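Local atomic coordinates of exopolysaccharide biosynthesis protein (Pantoea stewartii subsp. stewartii DC283, PDB entry 6TGF), a protein that probably hydrolyses glycan chains of the bacterial biofilm, acting as a trimeric enzyme with a bacteriophage tailspike-like parallel beta-helix fold. Residues 361-366 and 371-376. Sequence-based numbering, arbitrary orientation.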
ATOM      1  N   ALA B 361       6.276  -4.647 -11.103  1.00 29.56           N
ATOM      2  CA  ALA B 361       5.096  -5.315 -10.505  1.00 29.54           C
ATOM      3  C   ALA B 361       4.939  -6.726 -11.084  1.00 29.59           C
ATOM      4  O   ALA B 361       5.053  -6.878 -12.310  1.00 29.47           O
ATOM      5  CB  ALA B 361       3.860  -4.484 -10.740  1.00 29.49           C
ATOM      6  N   CYS B 362       4.682  -7.714 -10.222  1.00 29.74           N
ATOM      7  CA  CYS B 362       4.406  -9.127 -10.597  1.00 29.93           C
ATOM      8  C   CYS B 362       5.559  -9.674 -11.449  1.00 29.98           C
ATOM      9  O   CYS B 362       5.333  -9.965 -12.639  1.00 30.12           O
ATOM     10  CB  CYS B 362       3.071  -9.228 -11.324  1.00 30.01           C
ATOM     11  SG  CYS B 362       1.683  -8.627 -10.327  1.00 30.18           S
ATOM     12  N   LEU B 363       6.748  -9.794 -10.849  1.00 30.06           N
ATOM     13  CA  LEU B 363       7.988 -10.301 -11.499  1.00 30.29           C
ATOM     14  C   LEU B 363       8.486 -11.537 -10.741  1.00 30.96           C
ATOM     15  O   LEU B 363       8.649 -11.444  -9.511  1.00 30.87           O
ATOM     16  CB  LEU B 363       9.056  -9.201 -11.489  1.00 30.01           C
ATOM     17  CG  LEU B 363       8.649  -7.853 -12.086  1.00 29.74           C
ATOM     18  CD1 LEU B 363       9.788  -6.851 -11.965  1.00 29.57           C
ATOM     19  CD2 LEU B 363       8.221  -7.994 -13.538  1.00 29.74           C
ATOM     20  N   ARG B 364       8.719 -12.645 -11.452  1.00 31.79           N
ATOM     21  CA  ARG B 364       9.350 -13.876 -10.902  1.00 32.51           C
ATOM     22  C   ARG B 364      10.726 -14.059 -11.550  1.00 32.51           C
ATOM     23  O   ARG B 364      10.794 -14.066 -12.793  1.00 32.60           O
ATOM     24  CB  ARG B 364       8.466 -15.105 -11.137  1.00 33.34           C
ATOM     25  CG  ARG B 364       7.190 -15.122 -10.307  1.00 34.01           C
ATOM     26  CD  ARG B 364       6.561 -16.503 -10.204  1.00 34.92           C
ATOM     27  NE  ARG B 364       6.740 -17.131  -8.897  1.00 35.47           N
ATOM     28  CZ  ARG B 364       6.045 -16.827  -7.800  1.00 35.89           C
ATOM     29  NH1 ARG B 364       5.118 -15.882  -7.832  1.00 35.83           N
ATOM     30  NH2 ARG B 364       6.283 -17.465  -6.666  1.00 36.35           N
ATOM     31  N   PHE B 365      11.776 -14.185 -10.733  1.00 32.56           N
ATOM     32  CA  PHE B 365      13.170 -14.466 -11.166  1.00 32.72           C
ATOM     33  C   PHE B 365      13.542 -15.895 -10.753  1.00 33.01           C
ATOM     34  O   PHE B 365      13.840 -16.121  -9.565  1.00 33.01           O
ATOM     35  CB  PHE B 365      14.131 -13.428 -10.578  1.00 32.57           C
ATOM     36  CG  PHE B 365      13.746 -11.999 -10.864  1.00 32.32           C
ATOM     37  CD1 PHE B 365      13.821 -11.489 -12.151  1.00 32.29           C
ATOM     38  CD2 PHE B 365      13.303 -11.166  -9.848  1.00 32.23           C
ATOM     39  CE1 PHE B 365      13.463 -10.175 -12.414  1.00 32.10           C
ATOM     40  CE2 PHE B 365      12.947  -9.853 -10.113  1.00 31.99           C
ATOM     41  CZ  PHE B 365      13.027  -9.359 -11.395  1.00 31.96           C
ATOM     42  N   ASN B 366      13.508 -16.828 -11.708  1.00 33.28           N
ATOM     43  CA  ASN B 366      13.839 -18.264 -11.501  1.00 33.76           C
ATOM     44  C   ASN B 366      15.196 -18.564 -12.145  1.00 34.07           C
ATOM     45  O   ASN B 366      15.324 -18.347 -13.363  1.00 34.01           O
ATOM     46  CB  ASN B 366      12.760 -19.185 -12.076  1.00 33.96           C
ATOM     47  CG  ASN B 366      11.403 -18.990 -11.435  1.00 33.86           C
ATOM     48  OD1 ASN B 366      11.308 -18.692 -10.247  1.00 33.99           O
ATOM     49  ND2 ASN B 366      10.347 -19.166 -12.212  1.00 33.67           N
ATOM     50  N   THR B 371      22.767 -10.369 -12.868  1.00 33.19           N
ATOM     51  CA  THR B 371      22.025  -9.368 -12.054  1.00 32.63           C
ATOM     52  C   THR B 371      20.619  -9.217 -12.647  1.00 32.11           C
ATOM     53  O   THR B 371      20.520  -8.690 -13.765  1.00 32.16           O
ATOM     54  CB  THR B 371      22.773  -8.030 -11.993  1.00 32.59           C
ATOM     55  OG1 THR B 371      24.062  -8.257 -11.420  1.00 32.85           O
ATOM     56  CG2 THR B 371      22.044  -6.981 -11.181  1.00 32.25           C
ATOM     57  N   ALA B 372      19.581  -9.663 -11.931  1.00 31.64           N
ATOM     58  CA  ALA B 372      18.176  -9.685 -12.407  1.00 31.18           C
ATOM     59  C   ALA B 372      17.753  -8.282 -12.865  1.00 30.77           C
ATOM     60  O   ALA B 372      17.287  -8.153 -14.010  1.00 30.67           O
ATOM     61  CB  ALA B 372      17.263 -10.218 -11.327  1.00 31.02           C
ATOM     62  N   LEU B 373      17.916  -7.276 -12.001  1.00 30.59           N
ATOM     63  CA  LEU B 373      17.616  -5.848 -12.297  1.00 30.32           C
ATOM     64  C   LEU B 373      18.817  -4.986 -11.898  1.00 30.41           C
ATOM     65  O   LEU B 373      19.285  -5.122 -10.751  1.00 30.41           O
ATOM     66  CB  LEU B 373      16.359  -5.419 -11.532  1.00 30.11           C
ATOM     67  CG  LEU B 373      15.036  -5.987 -12.047  1.00 30.01           C
ATOM     68  CD1 LEU B 373      13.903  -5.675 -11.081  1.00 29.81           C
ATOM     69  CD2 LEU B 373      14.711  -5.454 -13.436  1.00 29.97           C
ATOM     70  N   SER B 374      19.285  -4.133 -12.815  1.00 30.52           N
ATOM     71  CA  SER B 374      20.416  -3.188 -12.622  1.00 30.77           C
ATOM     72  C   SER B 374      19.959  -1.765 -12.968  1.00 30.68           C
ATOM     73  O   SER B 374      19.643  -1.524 -14.149  1.00 30.83           O
ATOM     74  CB  SER B 374      21.606  -3.601 -13.448  1.00 31.10           C
ATOM     75  OG  SER B 374      22.691  -2.704 -13.259  1.00 31.38           O
ATOM     76  N   LEU B 375      19.921  -0.872 -11.972  1.00 30.53           N
ATOM     77  CA  LEU B 375      19.454   0.536 -12.108  1.00 30.46           C
ATOM     78  C   LEU B 375      20.608   1.495 -11.790  1.00 30.82           C
ATOM     79  O   LEU B 375      21.521   1.101 -11.041  1.00 30.98           O
ATOM     80  CB  LEU B 375      18.266   0.762 -11.166  1.00 30.10           C
ATOM     81  CG  LEU B 375      17.118  -0.240 -11.292  1.00 29.77           C
ATOM     82  CD1 LEU B 375      16.020   0.071 -10.288  1.00 29.60           C
ATOM     83  CD2 LEU B 375      16.553  -0.263 -12.704  1.00 29.73           C
ATOM     84  N   LEU B 376      20.557   2.712 -12.340  1.00 31.08           N
ATOM     85  CA  LEU B 376      21.620   3.745 -12.204  1.00 31.48           C
ATOM     86  C   LEU B 376      20.987   5.105 -11.884  1.00 31.51           C
ATOM     87  O   LEU B 376      19.998   5.465 -12.545  1.00 31.48           O
ATOM     88  CB  LEU B 376      22.421   3.798 -13.508  1.00 31.74           C
ATOM     89  CG  LEU B 376      23.664   4.687 -13.489  1.00 32.22           C
ATOM     90  CD1 LEU B 376      24.686   4.188 -12.478  1.00 32.36           C
ATOM     91  CD2 LEU B 376      24.283   4.767 -14.875  1.00 32.55           C
TER
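Leu363 and Leu373 meet methyl to methyl, and their loose touch, 4.4 Å between Leu363 CD1 and Leu373 CD1, illustrates how a parallel beta-helix fills its interior: side chains from successive faces of one coil pack against one another inside it. The chain turns a corner at Cys362, and beyond that corner it continues in strand conformation, with side chains alternating in direction. Leu363 points inward, and its backbone is hydrogen-bonded to Gln385 and Tyr387 on strand 380-389, in the next coil. Arg364 points the other way, where its guanidinium makes a cation-pi contact with Tyr387.

Phe365 turns inward again and makes the largest share of the contact. With CG beside the backbone N and anti to the carbonyl carbon (chi1 -54°), its ring reaches across to the chain that returns after the turn. Ala372 CB sits over one face, 3.9 Å from the ring centroid and 16° off the normal, a CH-pi contact displaced toward the rim; the nearest ring atom is CD1 of Phe365, 3.8 Å from Ala372 CB. At the far end of the ring, Phe365 CZ lies 3.8 Å from Leu373 CD1, a methyl that meets the ring obliquely as the two side chains cross at about a right angle. Ala372 and Leu373 thus grip neighbouring parts of one ring, and the contact is wholly apolar and buried.

Val395 and Cys391, in the loop before strand 396-399, also touch Phe365, and Ile396 on that strand packs against Leu373, so the cluster runs on into the next coil; Phe358, before the corner, touches Leu373 as well. Strand 373-378 lies in a parallel sheet between strands 346-350 and 396-399, a different face from that of 363-366. Apolar residues meeting inside a corner between two such faces are characteristic of the right-handed parallel beta-helix of tailspike-like proteins.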